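Local coordinates for chitinase (Jonesia denitrificans, PDB 5VG0), which is the lytic polysaccharide monooxygenase domain of a larger chitinase, carries a histidine-brace copper site and probably takes part in breaking down chitin, at residues His1-Asp6 / Thr71-Ala76; Thr5-Arg10 / Met137-Ser142; Glu34-Ala39 / Thr129-Tyr134; Thr82-Val87 / Arg123-Asn128. One frame throughout, in Å; residues are numbered along the deposited sequence. Where two conformers were deposited one is given.

Interaction 1. Residues His1-Asp6 / Thr71-Ala76; sequences HGWVTD and TWKLTA. With CU (copper (II) ion), chain C; PER (peroxide ion), chain D.
Val4 lays its CG2 methyl over the indole of Trp72, where strands 2-6 and 68-74 pair antiparallel at the edge of the three-stranded sheet in this domain's β-sandwich. The methyl carbon, Val4 CG2, stands 3.6 Å from the centroid of the Trp72 six-membered ring and 14° off the ring normal, a CH-pi contact over the face. With CG1 anti to the backbone N (chi1 175°), it is CG2 that comes beside that nitrogen and over the ring. Trp72 NE1 hydrogen-bonds to Tyr85 OH.

The opposite face of the sheet carries Trp3 and Lys73, lying side by side and pointing the same way; the extended lysine brings its CD to 3.7 Å from Trp3 CH2. Thr75 CG2 meets the edge of the same indole, and Thr5 CG2 lies over one of its faces. Backbone bonds run both ways between Trp3 and Lys73. Further along, Thr5 N and Asp6 O both bond to Thr71, a classic beta bulge that shifts the register by one.

At the other end, Thr75 N (2.9 Å) and Ala76 N (3.2 Å) both reach His1 O from the same side of its carbonyl plane, gripping the N-terminal residue. His1 N and His1 ND1 make two arms of the copper-binding histidine brace, and His78 supplies the third. Peroxide binds the copper through both oxygens, with O2 at 1.8 Å and O1 at 2.1 Å.

Interaction 2. Residues Thr5-Arg10 / Met137-Ser142; sequences TDPPSR and MDVVVS
Arg10 sets the side of its guanidinium against the carboxylate of Asp138, gripping it through two nitrogens. Arg10 NE lies 2.8 Å from Asp138 OD2 and Arg10 NH2 2.9 Å from Asp138 OD1. Each oxygen offers its syn lone pair and sits near the guanidinium plane, although the two flat groups are twisted 33° apart. The arginine leaves the backbone with CG anti to the carbonyl carbon (chi1 -69°) and then runs extended to NE, crossing the aspartate at about a right angle. Around this salt bridge, Arg10 NH1 bonds Leu52 O, NH2 also bonds Asn55 OD1, and Trp59 makes a cation-pi contact; Asp138 OD1 has a second partner in Thr119 OG1.

Next to the charged pair Met137 packs against the backbone and side chains of the proline segment. Modelled in two conformers, it folds back on itself in the one described here, its CG 3.4 Å from Pro7 O and its SD 3.7 Å from Ser9 CB. Pro7, which follows a cis peptide bond, brings its CG to 4.4 Å from Val139 CG1 of strand 131-141. Ser9 is the N-cap of helix 10-15: its OG bonds Ala12 N, and also Val4 O. A water spans the two backbones, donating to Pro8 O and accepting from Asp138 N. The segment leading from strand 2-6 into the helix thus meets strand 131-141 over Met137 to Val139. Although Arg10 is buried, the paired bonds and the further polar partners probably keep both guanidinium and carboxylate ionised.

Interaction 3. Residues Glu34-Ala39 / Thr129-Tyr134; sequences EAPKGA and TNNAFY. With PER (peroxide ion), chain D.
Glu34 starts against Phe133, its CB 3.6 Å from the ring's CE2. With CG anti to the backbone N (chi1 -175°), the chain then runs extended along one side of the ring's face: Glu34 CG stands over the face of Phe133, 4.2 Å from its centroid, and also touches Asn131 CB. CD lies beyond the rim, with CZ its nearest ring atom and the carboxylate turned only 22° from the ring plane. At the tip, OE2 takes a weak bond from Asn131 ND2 and one from a water that also meets Thr129 OG1, and it lies 3.2 Å from peroxide O1. Phe133 meets that same oxygen edge-on, with CZ 3.4 Å from O1, so the two side chains form part of the peroxide pocket.

Past the backbone bonds joining Ala35 and Ala132 in both directions, Tyr134 OH donates to Pro36 O (2.7 Å) and accepts from Ala39 N (3.1 Å), fastening the turn after the short strand. Lys37 NZ reaches Thr129 O at 2.8 Å, and Val126 O as well. Strand 34-36 thus pairs antiparallel with the start of strand 131-141, which is itself paired with strand 118-126, while Gln11 of helix 10-15 bonds Tyr134 O.

Interaction 4. Residues Thr82-Val87 / Arg123-Asn128; sequences TWEYFV and RWNVSN
Glu84 OE1 accepts three hydrogen bonds from across the strands. Arg123 NH2 (2.8 Å) and Arg123 NE (2.9 Å) both reach it from the syn side but well out of the carboxylate plane, a side-on salt bridge whose acceptor lies in the guanidinium plane. Asn125 ND2, also 2.9 Å from Glu84 OE1, comes from still farther out of that plane, 55°. The same amide nitrogen gives a bond to Thr82 OG1 at 3.1 Å, and Arg123 NH1 goes to Ala39 O. A bend at chi3 (78°) folds the arginine back toward the glutamate, and Phe86 CZ sits over the centre of the guanidinium with the ring nearly edge-on to it.

These groups line one face of neighbouring antiparallel strands, 80-87 and 118-126, in the larger sheet of the β-sandwich. Backbone bonds link Glu84 and Arg123 in both directions, and Asn125 N bonds Thr82 O. The other face carries an offset stack: the six-membered ring of Trp83 lies on the five-membered ring of Trp124, centroids 3.8 Å apart and planes at 13°. Its closest atoms are Trp83 CZ3 and Trp124 CG, at 3.3 Å. Trp83 NE1 bonds Gln97 OE1, Trp124 NE1 bonds Thr80 OG1, and Trp124 also meets Phe133.

Interactions 1 and 3 meet at the copper: both touch the peroxide, and His1 N lies 3.5 Å from Phe133 CZ. Interaction 4 packs behind that site, its Trp124 CZ3 3.6 Å from His1 C, and it ties the two sheets together where Trp72 NE1 meets Tyr85 OH at 2.9 Å. Interactions 3 and 4, centred about 8 Å apart, are joined by Lys37 NZ to Val126 O (2.7 Å) and Ala39 O to Arg123 NH1 (2.8 Å). Interaction 2 continues the N-terminal strand of interaction 1 away from the metal, linked through Val4 O and Ser9 OG (2.9 Å); its centre is about 21 Å from that of interaction 3, although both use strand 131-141.

Interaction 1. Residues His1-Asp6 / Thr71-Ala76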
# COMPACT_ATOMS: atom_id res chain seq x y z
N HIS A 1 4.96 -11.27 0.13
CA HIS A 1 4.01 -10.80 1.13
C HIS A 1 4.61 -9.65 1.93
O HIS A 1 5.79 -9.70 2.31
CB HIS A 1 3.59 -11.94 2.05
CG HIS A 1 2.61 -12.86 1.41
ND1 HIS A 1 2.82 -13.40 0.16
CD2 HIS A 1 1.41 -13.32 1.81
CE1 HIS A 1 1.79 -14.16 -0.17
NE2 HIS A 1 0.92 -14.13 0.82
N GLY A 2 3.81 -8.63 2.18
CA GLY A 2 4.27 -7.47 2.93
C GLY A 2 3.25 -6.37 2.82
O GLY A 2 2.30 -6.45 2.04
N TRP A 3 3.43 -5.34 3.63
CA TRP A 3 2.48 -4.23 3.66
C TRP A 3 3.18 -2.96 4.14
O TRP A 3 4.27 -3.00 4.71
CB TRP A 3 1.23 -4.55 4.48
CG TRP A 3 1.35 -4.54 5.96
CD1 TRP A 3 0.85 -3.58 6.78
CD2 TRP A 3 1.92 -5.53 6.83
NE1 TRP A 3 1.07 -3.89 8.09
CE2 TRP A 3 1.73 -5.09 8.15
CE3 TRP A 3 2.57 -6.74 6.61
CZ2 TRP A 3 2.18 -5.81 9.26
CZ3 TRP A 3 3.01 -7.46 7.70
CH2 TRP A 3 2.82 -6.99 9.01
N VAL A 4 2.52 -1.84 3.91
CA VAL A 4 3.02 -0.53 4.31
C VAL A 4 2.56 -0.22 5.72
O VAL A 4 1.36 -0.19 6.01
CB VAL A 4 2.56 0.55 3.33
CG1 VAL A 4 2.99 1.92 3.80
CG2 VAL A 4 3.10 0.29 1.93
N THR A 5 3.51 0.02 6.60
CA THR A 5 3.22 0.25 8.01
C THR A 5 3.21 1.73 8.39
O THR A 5 2.59 2.07 9.40
CB THR A 5 4.22 -0.49 8.89
OG1 THR A 5 5.52 -0.00 8.61
CG2 THR A 5 4.18 -2.00 8.64
N ASP A 6 3.87 2.60 7.64
CA ASP A 6 3.95 4.01 8.00
C ASP A 6 4.18 4.83 6.72
O ASP A 6 5.09 4.56 5.98
CB ASP A 6 5.09 4.25 8.97
CG ASP A 6 5.11 5.66 9.48
OD1 ASP A 6 4.04 6.15 9.88
OD2 ASP A 6 6.19 6.29 9.46
N THR A 71 7.40 3.38 4.82
CA THR A 71 8.07 2.17 5.26
C THR A 71 7.20 0.94 5.02
O THR A 71 6.02 0.92 5.39
CB THR A 71 8.47 2.25 6.73
OG1 THR A 71 9.42 3.31 6.87
CG2 THR A 71 9.11 0.94 7.21
N TRP A 72 7.81 -0.07 4.42
CA TRP A 72 7.24 -1.40 4.25
C TRP A 72 7.82 -2.38 5.26
O TRP A 72 8.99 -2.30 5.63
CB TRP A 72 7.61 -1.96 2.88
CG TRP A 72 6.97 -1.35 1.67
CD1 TRP A 72 7.32 -0.19 1.04
CD2 TRP A 72 5.88 -1.90 0.93
NE1 TRP A 72 6.51 0.01 -0.04
CE2 TRP A 72 5.62 -1.03 -0.13
CE3 TRP A 72 5.11 -3.05 1.07
CZ2 TRP A 72 4.61 -1.27 -1.06
CZ3 TRP A 72 4.10 -3.29 0.15
CH2 TRP A 72 3.87 -2.40 -0.91
N LYS A 73 6.99 -3.33 5.66
CA LYS A 73 7.41 -4.54 6.34
C LYS A 73 7.11 -5.70 5.41
O LYS A 73 5.96 -5.91 5.02
CB LYS A 73 6.64 -4.72 7.64
CG LYS A 73 6.98 -6.00 8.36
CD LYS A 73 6.29 -6.07 9.71
CE LYS A 73 6.72 -7.30 10.49
NZ LYS A 73 6.06 -7.34 11.81
N LEU A 74 8.15 -6.43 5.02
CA LEU A 74 7.99 -7.57 4.14
C LEU A 74 8.18 -8.84 4.94
O LEU A 74 9.20 -9.01 5.60
CB LEU A 74 8.99 -7.53 2.99
CG LEU A 74 9.07 -6.22 2.22
CD1 LEU A 74 10.03 -6.40 1.04
CD2 LEU A 74 7.72 -5.72 1.74
N THR A 75 7.22 -9.74 4.88
CA THR A 75 7.39 -11.04 5.52
C THR A 75 8.06 -12.03 4.59
O THR A 75 8.69 -12.97 5.06
CB THR A 75 6.05 -11.58 6.04
OG1 THR A 75 5.10 -11.63 4.98
CG2 THR A 75 5.51 -10.68 7.13
N ALA A 76 7.96 -11.83 3.28
CA ALA A 76 8.60 -12.71 2.32
C ALA A 76 9.11 -11.78 1.23
O ALA A 76 8.32 -11.30 0.40
CB ALA A 76 7.60 -13.73 1.77
CU CU C . 4.57 -13.19 -0.78
O1 PER D . 3.68 -14.03 -2.54
O2 PER D . 4.19 -14.87 -1.44
O HOH W 1 8.26 5.73 7.49
O HOH W 2 5.01 -15.42 0.14

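Interaction 2. Residues Thr5-Arg10 / Met137-Ser142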
# COMPACT_ATOMS: atom_id res chain seq x y z
N THR A 5 3.51 0.02 6.60
CA THR A 5 3.22 0.25 8.01
C THR A 5 3.21 1.73 8.39
O THR A 5 2.59 2.07 9.40
CB THR A 5 4.22 -0.49 8.89
OG1 THR A 5 5.52 -0.00 8.61
CG2 THR A 5 4.18 -2.00 8.64
N ASP A 6 3.87 2.60 7.64
CA ASP A 6 3.95 4.01 8.00
C ASP A 6 4.18 4.83 6.72
O ASP A 6 5.09 4.56 5.98
CB ASP A 6 5.09 4.25 8.97
CG ASP A 6 5.11 5.66 9.48
OD1 ASP A 6 4.04 6.15 9.88
OD2 ASP A 6 6.19 6.29 9.46
N PRO A 7 3.30 5.81 6.43
CA PRO A 7 2.00 6.02 7.06
C PRO A 7 1.18 4.74 6.89
O PRO A 7 1.33 4.04 5.90
CB PRO A 7 1.40 7.18 6.27
CG PRO A 7 2.15 7.29 5.04
CD PRO A 7 3.47 6.63 5.22
N PRO A 8 0.32 4.42 7.84
CA PRO A 8 -0.33 3.11 7.80
C PRO A 8 -1.27 2.96 6.62
O PRO A 8 -2.10 3.82 6.34
CB PRO A 8 -1.09 3.03 9.13
CG PRO A 8 -1.20 4.41 9.59
CD PRO A 8 0.00 5.14 9.10
N SER A 9 -1.16 1.81 5.96
CA SER A 9 -2.11 1.42 4.94
C SER A 9 -3.45 1.03 5.56
O SER A 9 -3.58 0.77 6.76
CB SER A 9 -1.55 0.25 4.14
OG SER A 9 -1.27 -0.85 5.00
N ARG A 10 -4.47 0.92 4.70
CA ARG A 10 -5.77 0.46 5.15
C ARG A 10 -5.67 -0.90 5.84
O ARG A 10 -6.24 -1.09 6.92
CB ARG A 10 -6.77 0.44 3.98
CG ARG A 10 -7.13 1.84 3.49
CD ARG A 10 -8.22 1.81 2.45
NE ARG A 10 -8.54 3.16 2.03
CZ ARG A 10 -9.47 3.50 1.16
NH1 ARG A 10 -10.21 2.58 0.57
NH2 ARG A 10 -9.65 4.78 0.90
N MET A 137 -3.03 4.12 1.21
CA MET A 137 -2.79 4.96 2.38
C MET A 137 -3.61 6.23 2.21
O MET A 137 -3.43 6.96 1.23
CB MET A 137 -1.31 5.34 2.51
CG MET A 137 -0.36 4.25 2.96
SD MET A 137 -0.16 2.80 1.90
CE MET A 137 0.54 3.58 0.45
N ASP A 138 -4.47 6.51 3.15
CA ASP A 138 -5.27 7.73 3.17
C ASP A 138 -4.51 8.79 3.95
O ASP A 138 -4.21 8.58 5.13
CB ASP A 138 -6.64 7.46 3.78
CG ASP A 138 -7.40 6.44 2.98
OD1 ASP A 138 -7.70 6.73 1.80
OD2 ASP A 138 -7.67 5.36 3.51
N VAL A 139 -4.22 9.91 3.30
CA VAL A 139 -3.35 10.92 3.88
C VAL A 139 -3.97 12.29 3.70
O VAL A 139 -4.79 12.53 2.81
CB VAL A 139 -1.93 10.88 3.26
CG1 VAL A 139 -1.27 9.56 3.57
CG2 VAL A 139 -1.95 11.16 1.75
N VAL A 140 -3.56 13.21 4.56
CA VAL A 140 -3.83 14.63 4.40
C VAL A 140 -2.48 15.31 4.39
O VAL A 140 -1.73 15.24 5.37
CB VAL A 140 -4.72 15.19 5.52
CG1 VAL A 140 -5.00 16.67 5.26
CG2 VAL A 140 -6.01 14.41 5.63
N VAL A 141 -2.16 15.96 3.28
CA VAL A 141 -0.86 16.56 3.06
C VAL A 141 -0.97 18.06 3.34
O VAL A 141 -1.87 18.72 2.84
CB VAL A 141 -0.40 16.32 1.61
CG1 VAL A 141 0.91 17.05 1.33
CG2 VAL A 141 -0.29 14.82 1.32
N SER A 142 -0.03 18.59 4.12
CA SER A 142 0.04 20.03 4.31
C SER A 142 1.49 20.48 4.33
O SER A 142 1.75 21.67 4.14
CB SER A 142 -0.66 20.46 5.59
OG SER A 142 -0.02 19.89 6.72
OXT SER A 142 2.37 19.66 4.52
O HOH W 3 -4.51 4.58 5.25
O HOH W 4 -2.27 6.70 6.34

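Interaction 3. Residues Glu34-Ala39 / Thr129-Tyr134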
# COMPACT_ATOMS: atom_id res chain seq x y z
N GLU A 34 -2.59 -9.69 -2.39
CA GLU A 34 -1.92 -10.12 -3.60
C GLU A 34 -2.96 -10.28 -4.69
O GLU A 34 -4.02 -10.87 -4.46
CB GLU A 34 -1.26 -11.48 -3.33
CG GLU A 34 -0.42 -12.01 -4.45
CD GLU A 34 0.24 -13.30 -4.12
OE1 GLU A 34 -0.29 -14.05 -3.28
OE2 GLU A 34 1.31 -13.57 -4.68
N ALA A 35 -2.67 -9.79 -5.89
CA ALA A 35 -3.58 -9.95 -7.02
C ALA A 35 -2.77 -9.78 -8.29
O ALA A 35 -1.64 -9.31 -8.26
CB ALA A 35 -4.72 -8.93 -6.95
N PRO A 36 -3.34 -10.11 -9.44
CA PRO A 36 -2.59 -9.95 -10.68
C PRO A 36 -2.14 -8.51 -10.89
O PRO A 36 -2.80 -7.55 -10.48
CB PRO A 36 -3.58 -10.39 -11.76
CG PRO A 36 -4.45 -11.37 -11.07
CD PRO A 36 -4.62 -10.81 -9.68
N LYS A 37 -1.00 -8.38 -11.57
CA LYS A 37 -0.47 -7.09 -11.97
C LYS A 37 -1.49 -6.30 -12.78
O LYS A 37 -2.30 -6.86 -13.52
CB LYS A 37 0.80 -7.30 -12.80
CG LYS A 37 1.98 -7.74 -11.95
CD LYS A 37 3.12 -8.29 -12.79
CE LYS A 37 4.26 -8.78 -11.92
NZ LYS A 37 5.35 -9.39 -12.71
N GLY A 38 -1.42 -4.99 -12.67
CA GLY A 38 -2.13 -4.10 -13.56
C GLY A 38 -3.31 -3.37 -12.97
O GLY A 38 -3.88 -2.52 -13.66
N ALA A 39 -3.70 -3.65 -11.73
CA ALA A 39 -4.86 -3.00 -11.14
C ALA A 39 -4.49 -1.69 -10.47
O ALA A 39 -3.34 -1.45 -10.12
CB ALA A 39 -5.51 -3.94 -10.13
N THR A 129 6.62 -13.65 -10.72
CA THR A 129 5.25 -14.12 -10.78
C THR A 129 4.45 -13.06 -11.50
O THR A 129 4.97 -12.00 -11.83
CB THR A 129 4.63 -14.37 -9.40
OG1 THR A 129 4.36 -13.10 -8.81
CG2 THR A 129 5.56 -15.20 -8.51
N ASN A 130 3.16 -13.33 -11.74
CA ASN A 130 2.29 -12.34 -12.33
C ASN A 130 1.53 -11.51 -11.30
O ASN A 130 0.55 -10.86 -11.65
CB ASN A 130 1.29 -12.95 -13.31
CG ASN A 130 0.66 -11.91 -14.21
OD1 ASN A 130 1.34 -11.07 -14.79
ND2 ASN A 130 -0.66 -11.96 -14.33
N ASN A 131 1.97 -11.52 -10.05
CA ASN A 131 1.25 -10.82 -9.00
C ASN A 131 1.95 -9.56 -8.53
O ASN A 131 3.15 -9.36 -8.69
CB ASN A 131 1.00 -11.75 -7.82
CG ASN A 131 0.07 -12.87 -8.18
OD1 ASN A 131 -0.80 -12.72 -9.04
ND2 ASN A 131 0.29 -14.01 -7.57
N ALA A 132 1.13 -8.72 -7.93
CA ALA A 132 1.56 -7.54 -7.22
C ALA A 132 0.83 -7.50 -5.88
O ALA A 132 -0.18 -8.17 -5.67
CB ALA A 132 1.25 -6.27 -8.01
N PHE A 133 1.36 -6.68 -4.98
CA PHE A 133 0.74 -6.41 -3.69
C PHE A 133 0.27 -4.97 -3.67
O PHE A 133 0.95 -4.07 -4.15
CB PHE A 133 1.71 -6.70 -2.53
CG PHE A 133 2.01 -8.15 -2.40
CD1 PHE A 133 2.91 -8.78 -3.23
CD2 PHE A 133 1.32 -8.92 -1.47
CE1 PHE A 133 3.12 -10.14 -3.14
CE2 PHE A 133 1.54 -10.27 -1.39
CZ PHE A 133 2.43 -10.88 -2.24
N TYR A 134 -0.91 -4.75 -3.09
CA TYR A 134 -1.64 -3.50 -3.22
C TYR A 134 -1.89 -2.90 -1.84
O TYR A 134 -2.50 -3.54 -0.98
CB TYR A 134 -2.97 -3.76 -3.93
CG TYR A 134 -2.79 -4.16 -5.38
CD1 TYR A 134 -2.53 -5.48 -5.75
CD2 TYR A 134 -2.86 -3.20 -6.38
CE1 TYR A 134 -2.34 -5.82 -7.09
CE2 TYR A 134 -2.69 -3.54 -7.71
CZ TYR A 134 -2.42 -4.84 -8.06
OH TYR A 134 -2.26 -5.12 -9.40
O1 PER D . 3.68 -14.03 -2.54
O2 PER D . 4.19 -14.87 -1.44
O HOH W 5 3.57 -13.23 -6.10
O HOH W 6 4.09 -11.37 -14.86

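Interaction 4. Residues Thr82-Val87 / Arg123-Asn128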
# COMPACT_ATOMS: atom_id res chain seq x y z
N THR A 82 9.51 -3.41 -9.88
CA THR A 82 9.33 -2.03 -9.45
C THR A 82 8.36 -1.92 -8.29
O THR A 82 7.48 -2.76 -8.09
CB THR A 82 8.82 -1.14 -10.59
OG1 THR A 82 7.61 -1.67 -11.09
CG2 THR A 82 9.84 -0.99 -11.69
N TRP A 83 8.54 -0.83 -7.57
CA TRP A 83 7.59 -0.30 -6.61
C TRP A 83 6.98 0.94 -7.26
O TRP A 83 7.71 1.87 -7.60
CB TRP A 83 8.30 0.10 -5.31
CG TRP A 83 9.18 -0.96 -4.72
CD1 TRP A 83 10.48 -1.20 -5.04
CD2 TRP A 83 8.82 -1.89 -3.72
NE1 TRP A 83 10.95 -2.23 -4.30
CE2 TRP A 83 9.96 -2.68 -3.47
CE3 TRP A 83 7.65 -2.14 -2.99
CZ2 TRP A 83 9.95 -3.71 -2.54
CZ3 TRP A 83 7.65 -3.14 -2.06
CH2 TRP A 83 8.78 -3.92 -1.85
N GLU A 84 5.68 0.94 -7.45
CA GLU A 84 4.99 2.05 -8.10
C GLU A 84 4.08 2.72 -7.10
O GLU A 84 3.33 2.06 -6.39
CB GLU A 84 4.16 1.56 -9.29
CG GLU A 84 5.00 1.00 -10.42
CD GLU A 84 4.15 0.41 -11.51
OE1 GLU A 84 3.41 -0.54 -11.22
OE2 GLU A 84 4.22 0.92 -12.65
N TYR A 85 4.14 4.04 -7.05
CA TYR A 85 3.32 4.84 -6.16
C TYR A 85 2.42 5.75 -6.98
O TYR A 85 2.91 6.53 -7.79
CB TYR A 85 4.18 5.66 -5.21
CG TYR A 85 4.98 4.80 -4.28
CD1 TYR A 85 4.44 4.34 -3.10
CD2 TYR A 85 6.26 4.39 -4.59
CE1 TYR A 85 5.15 3.53 -2.25
CE2 TYR A 85 6.98 3.57 -3.72
CZ TYR A 85 6.42 3.15 -2.54
OH TYR A 85 7.08 2.35 -1.66
N PHE A 86 1.12 5.62 -6.75
CA PHE A 86 0.09 6.39 -7.43
C PHE A 86 -0.53 7.35 -6.43
O PHE A 86 -0.68 7.02 -5.25
CB PHE A 86 -1.03 5.47 -7.96
CG PHE A 86 -0.59 4.47 -8.98
CD1 PHE A 86 0.07 3.31 -8.61
CD2 PHE A 86 -0.88 4.67 -10.31
CE1 PHE A 86 0.47 2.40 -9.57
CE2 PHE A 86 -0.49 3.75 -11.26
CZ PHE A 86 0.19 2.62 -10.88
N VAL A 87 -0.90 8.53 -6.89
CA VAL A 87 -1.66 9.48 -6.08
C VAL A 87 -3.01 9.64 -6.78
O VAL A 87 -3.07 10.07 -7.93
CB VAL A 87 -0.93 10.81 -5.92
CG1 VAL A 87 -1.80 11.82 -5.19
CG2 VAL A 87 0.40 10.57 -5.22
N ARG A 123 1.97 -0.13 -5.26
CA ARG A 123 1.87 -1.38 -5.98
C ARG A 123 3.26 -1.99 -6.05
O ARG A 123 4.17 -1.40 -6.65
CB ARG A 123 1.29 -1.11 -7.37
CG ARG A 123 0.95 -2.32 -8.15
CD ARG A 123 0.03 -1.94 -9.32
NE ARG A 123 0.76 -1.33 -10.41
CZ ARG A 123 0.23 -1.01 -11.58
NH1 ARG A 123 -1.07 -1.15 -11.80
NH2 ARG A 123 0.99 -0.52 -12.55
N TRP A 124 3.43 -3.13 -5.41
CA TRP A 124 4.70 -3.85 -5.36
C TRP A 124 4.65 -4.97 -6.39
O TRP A 124 3.89 -5.93 -6.22
CB TRP A 124 4.89 -4.42 -3.95
CG TRP A 124 6.03 -5.37 -3.80
CD1 TRP A 124 7.13 -5.48 -4.58
CD2 TRP A 124 6.17 -6.35 -2.77
NE1 TRP A 124 7.95 -6.48 -4.11
CE2 TRP A 124 7.38 -7.03 -2.99
CE3 TRP A 124 5.40 -6.72 -1.67
CZ2 TRP A 124 7.83 -8.05 -2.16
CZ3 TRP A 124 5.85 -7.74 -0.85
CH2 TRP A 124 7.05 -8.39 -1.10
N ASN A 125 5.43 -4.84 -7.46
CA ASN A 125 5.42 -5.82 -8.54
C ASN A 125 6.50 -6.87 -8.32
O ASN A 125 7.69 -6.56 -8.18
CB ASN A 125 5.65 -5.10 -9.86
CG ASN A 125 4.54 -4.15 -10.20
OD1 ASN A 125 3.39 -4.54 -10.29
ND2 ASN A 125 4.88 -2.91 -10.36
N VAL A 126 6.10 -8.13 -8.31
CA VAL A 126 7.00 -9.24 -8.10
C VAL A 126 7.59 -9.65 -9.46
O VAL A 126 6.86 -9.78 -10.44
CB VAL A 126 6.25 -10.40 -7.43
CG1 VAL A 126 7.13 -11.64 -7.31
CG2 VAL A 126 5.73 -9.94 -6.05
N SER A 127 8.90 -9.85 -9.53
CA SER A 127 9.56 -9.99 -10.83
C SER A 127 9.39 -11.36 -11.46
O SER A 127 9.56 -11.48 -12.67
CB SER A 127 11.03 -9.65 -10.72
OG SER A 127 11.68 -10.56 -9.90
N ASN A 128 9.07 -12.39 -10.67
CA ASN A 128 9.03 -13.76 -11.16
C ASN A 128 7.65 -14.41 -11.02
O ASN A 128 7.54 -15.64 -11.18
CB ASN A 128 10.08 -14.63 -10.45
CG ASN A 128 10.06 -14.47 -8.92
OD1 ASN A 128 9.07 -14.03 -8.33
ND2 ASN A 128 11.17 -14.85 -8.26